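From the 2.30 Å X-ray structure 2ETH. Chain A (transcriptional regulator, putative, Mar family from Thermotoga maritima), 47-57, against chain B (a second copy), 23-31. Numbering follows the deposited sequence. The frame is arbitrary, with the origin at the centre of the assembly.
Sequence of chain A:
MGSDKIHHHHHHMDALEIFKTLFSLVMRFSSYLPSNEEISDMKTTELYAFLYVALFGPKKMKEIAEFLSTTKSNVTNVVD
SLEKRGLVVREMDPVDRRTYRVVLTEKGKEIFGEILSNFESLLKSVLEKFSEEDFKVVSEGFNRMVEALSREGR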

# COMPACT_ATOMS: atom_id res chain seq x y z
N LEU A 47 6.25 -7.27 -2.22
CA LEU A 47 6.73 -5.87 -2.11
C LEU A 47 7.03 -5.49 -0.66
O LEU A 47 7.98 -4.82 -0.37
CB LEU A 47 5.71 -4.88 -2.70
CG LEU A 47 6.11 -3.39 -2.60
CD1 LEU A 47 7.50 -3.13 -3.31
CD2 LEU A 47 4.98 -2.53 -3.18
N TYR A 48 6.20 -5.95 0.24
CA TYR A 48 6.34 -5.65 1.66
C TYR A 48 7.64 -6.26 2.21
O TYR A 48 8.43 -5.57 2.90
CB TYR A 48 5.07 -6.21 2.37
CG TYR A 48 4.82 -5.69 3.76
CD1 TYR A 48 5.12 -4.37 4.11
CD2 TYR A 48 4.31 -6.51 4.76
CE1 TYR A 48 4.90 -3.87 5.40
CE2 TYR A 48 4.08 -6.01 6.07
CZ TYR A 48 4.39 -4.68 6.35
OH TYR A 48 4.21 -4.18 7.58
N ALA A 49 7.90 -7.52 1.86
CA ALA A 49 9.15 -8.18 2.28
C ALA A 49 10.38 -7.54 1.60
O ALA A 49 11.42 -7.40 2.23
CB ALA A 49 9.10 -9.68 2.05
N PHE A 50 10.26 -7.16 0.34
CA PHE A 50 11.35 -6.52 -0.40
C PHE A 50 11.73 -5.20 0.26
O PHE A 50 12.87 -5.02 0.60
CB PHE A 50 11.00 -6.29 -1.90
CG PHE A 50 12.06 -5.52 -2.67
CD1 PHE A 50 13.29 -6.12 -3.01
CD2 PHE A 50 11.85 -4.18 -3.02
CE1 PHE A 50 14.26 -5.39 -3.71
CE2 PHE A 50 12.82 -3.46 -3.71
CZ PHE A 50 14.01 -4.05 -4.07
N LEU A 51 10.75 -4.33 0.52
CA LEU A 51 11.02 -3.03 1.20
C LEU A 51 11.57 -3.18 2.62
O LEU A 51 12.48 -2.44 3.03
CB LEU A 51 9.78 -2.16 1.23
CG LEU A 51 9.31 -1.63 -0.14
CD1 LEU A 51 7.89 -1.02 -0.00
CD2 LEU A 51 10.33 -0.61 -0.68
N TYR A 52 11.05 -4.14 3.35
CA TYR A 52 11.56 -4.40 4.69
C TYR A 52 13.05 -4.62 4.60
O TYR A 52 13.80 -3.94 5.28
CB TYR A 52 10.84 -5.59 5.31
CG TYR A 52 11.30 -5.96 6.70
CD1 TYR A 52 11.42 -4.98 7.67
CD2 TYR A 52 11.60 -7.28 7.04
CE1 TYR A 52 11.83 -5.29 8.97
CE2 TYR A 52 12.00 -7.60 8.32
CZ TYR A 52 12.12 -6.57 9.29
OH TYR A 52 12.56 -6.79 10.59
N VAL A 53 13.51 -5.53 3.75
CA VAL A 53 14.96 -5.73 3.56
C VAL A 53 15.68 -4.53 2.92
O VAL A 53 16.80 -4.21 3.31
CB VAL A 53 15.30 -7.09 2.74
CG1 VAL A 53 16.83 -7.21 2.42
CG2 VAL A 53 14.82 -8.30 3.54
N ALA A 54 15.06 -3.89 1.92
CA ALA A 54 15.67 -2.74 1.25
C ALA A 54 15.83 -1.58 2.19
O ALA A 54 16.80 -0.84 2.06
CB ALA A 54 14.86 -2.34 0.02
N LEU A 55 14.88 -1.38 3.12
CA LEU A 55 14.89 -0.22 4.05
C LEU A 55 15.68 -0.47 5.30
O LEU A 55 16.39 0.42 5.75
CB LEU A 55 13.50 0.22 4.46
CG LEU A 55 12.74 1.00 3.42
CD1 LEU A 55 11.31 1.11 3.95
CD2 LEU A 55 13.42 2.37 3.17
N PHE A 56 15.59 -1.68 5.85
CA PHE A 56 16.20 -2.00 7.14
C PHE A 56 17.32 -3.03 7.12
O PHE A 56 17.80 -3.48 8.18
CB PHE A 56 15.09 -2.41 8.09
CG PHE A 56 14.18 -1.27 8.44
CD1 PHE A 56 14.64 -0.24 9.28
CD2 PHE A 56 12.89 -1.20 7.91
CE1 PHE A 56 13.82 0.84 9.58
CE2 PHE A 56 12.03 -0.12 8.23
CZ PHE A 56 12.47 0.89 9.04
N GLY A 57 17.78 -3.38 5.92
CA GLY A 57 18.96 -4.23 5.79
C GLY A 57 18.63 -5.69 5.68
O GLY A 57 17.47 -6.07 5.74
N PHE B 23 6.95 3.31 6.89
CA PHE B 23 6.97 1.86 6.81
C PHE B 23 6.90 1.17 8.16
O PHE B 23 6.28 0.13 8.28
CB PHE B 23 8.24 1.40 6.07
CG PHE B 23 8.20 -0.05 5.69
CD1 PHE B 23 7.54 -0.44 4.56
CD2 PHE B 23 8.81 -1.02 6.47
CE1 PHE B 23 7.48 -1.77 4.23
CE2 PHE B 23 8.74 -2.33 6.12
CZ PHE B 23 8.09 -2.70 5.01
N SER B 24 7.58 1.69 9.17
CA SER B 24 7.41 1.25 10.55
C SER B 24 5.97 1.41 11.04
O SER B 24 5.43 0.56 11.72
CB SER B 24 8.31 2.08 11.45
OG SER B 24 9.64 1.96 10.99
N LEU B 25 5.37 2.55 10.72
CA LEU B 25 3.98 2.79 11.02
C LEU B 25 3.13 1.69 10.36
O LEU B 25 2.48 0.92 11.04
CB LEU B 25 3.61 4.20 10.54
CG LEU B 25 2.41 4.88 11.14
CD1 LEU B 25 2.54 4.96 12.66
CD2 LEU B 25 2.27 6.26 10.48
N VAL B 26 3.20 1.59 9.03
CA VAL B 26 2.51 0.51 8.29
C VAL B 26 2.73 -0.85 8.97
O VAL B 26 1.77 -1.62 9.14
CB VAL B 26 2.97 0.42 6.83
CG1 VAL B 26 2.48 -0.90 6.20
CG2 VAL B 26 2.50 1.66 6.03
N MSE B 27 3.98 -1.14 9.35
CA MSE B 27 4.34 -2.33 10.11
C MSE B 27 3.47 -2.49 11.32
O MSE B 27 3.06 -3.60 11.61
CB MSE B 27 5.82 -2.32 10.57
CG MSE B 27 6.83 -2.90 9.56
SE MSE B 27 8.77 -2.70 10.03
CE MSE B 27 9.01 -4.21 11.22
N ARG B 28 3.20 -1.39 12.04
CA ARG B 28 2.33 -1.40 13.22
C ARG B 28 0.82 -1.54 12.90
O ARG B 28 0.06 -2.17 13.64
CB ARG B 28 2.57 -0.16 14.11
CG ARG B 28 3.43 -0.44 15.36
CD ARG B 28 3.12 0.48 16.51
NE ARG B 28 3.31 -0.18 17.80
N PHE B 29 0.38 -0.90 11.82
CA PHE B 29 -0.97 -1.12 11.33
C PHE B 29 -1.14 -2.60 10.96
O PHE B 29 -2.22 -3.15 11.13
CB PHE B 29 -1.30 -0.22 10.11
CG PHE B 29 -1.34 1.28 10.41
CD1 PHE B 29 -1.87 1.77 11.60
CD2 PHE B 29 -0.88 2.20 9.47
CE1 PHE B 29 -1.92 3.14 11.86
CE2 PHE B 29 -0.92 3.57 9.73
CZ PHE B 29 -1.43 4.03 10.92
N SER B 30 -0.08 -3.25 10.46
CA SER B 30 -0.07 -4.71 10.16
C SER B 30 -0.31 -5.57 11.41
O SER B 30 -0.86 -6.68 11.33
CB SER B 30 1.24 -5.14 9.48
OG SER B 30 1.88 -6.24 10.13
N SER B 31 0.14 -5.04 12.55
CA SER B 31 -0.01 -5.72 13.84
C SER B 31 -1.41 -5.55 14.45
O SER B 31 -1.76 -6.28 15.37
CB SER B 31 1.09 -5.29 14.82
OG SER B 31 1.40 -3.91 14.72

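Two aromatic side chains from different copies of the protein act as reciprocal knobs in this contact, and no hydrogen bond crosses it. A:Tyr48 sits in a hole formed by B:Phe23, B:Val26, B:Met27 and B:Ser30. B:Phe23 sits in a hole formed by A:Tyr48, A:Leu51, A:Leu55 and A:Phe56. Each knob is thus also part of the wall around the other.

Both stretches are helical. Residues 47-56 of chain A run at 137° to residues 23-31 of chain B, so the helices cross obliquely with largely opposed directions. Their axes come no closer than 11.7 Å. That is a wide spacing, and large side chains fill it. The nearest CA atoms across the contact, those of A:Tyr52 and B:Phe23, are 8.0 Å apart. The stretches bury 444 Å² between them, both sides summed.

B:Phe23 has the largest covered area, 124 Å². Its CA-to-CB bond points toward chain A, and chi1 is t. The ring lies among side chains on the surface of the chain A helix. CE1 of B:Phe23 lies 3.8 Å from CB of A:Leu51, and CG of B:Phe23 lies 3.7 Å from CD1 of A:Leu55. Both leucines offer aliphatic carbon to the aromatic ring, so these contacts are apolar packing. The ring also reaches the backbone: its CZ is 3.7 Å from N of A:Tyr52. That amide already donates to O of A:Tyr48, at 3.0 Å from N to O, within its own helix. The ring therefore packs against a polar atom whose bonding is satisfied. CE2 of A:Phe56 is 3.8 Å from CD2 of B:Phe23, which lies at the edge of the A:Phe56 ring.

A:Tyr48 contributes 102 Å². Its CA-to-CB bond points sideways, but the long side chain brings its end to chain B. CE1 of A:Tyr48 approaches CZ of B:Phe23 to 3.4 Å. The two rings form an oblique aromatic pair, with centroids 5.2 Å apart and planes at 52°. The same CE1 of A:Tyr48 is 3.9 Å from CG1 of B:Val26. The hydroxyl lies close against the chain B helix: OH of A:Tyr48 is 3.1 Å from CA of B:Met27 and 3.7 Å from CB of B:Ser30. Both partners are carbon atoms and no hydrogen bond forms; the first distance is short, the second an ordinary packing distance. OG of B:Ser30 is hydrogen-bonded elsewhere in the structure.

B:Met27 is selenomethionine. Its CA-to-CB bond points sideways, yet the flexible side chain brings its end nearer to chain A. CE of B:Met27 lies 3.8 Å from CE1 of A:Tyr52. Its polarizable selenium, SE, is 5.1 Å from the centroid of the A:Tyr52 ring and 5.4 Å from that of the A:Phe56 ring, oblique to both.

B:Ser24 adds a smaller contact, with OG 3.6 Å from CZ of A:Phe56. Beyond A:Phe56 the chain leaves the helix at A:Gly57. Its phi of 93° suits glycine, since a CB there would jam against the preceding carbonyl oxygen.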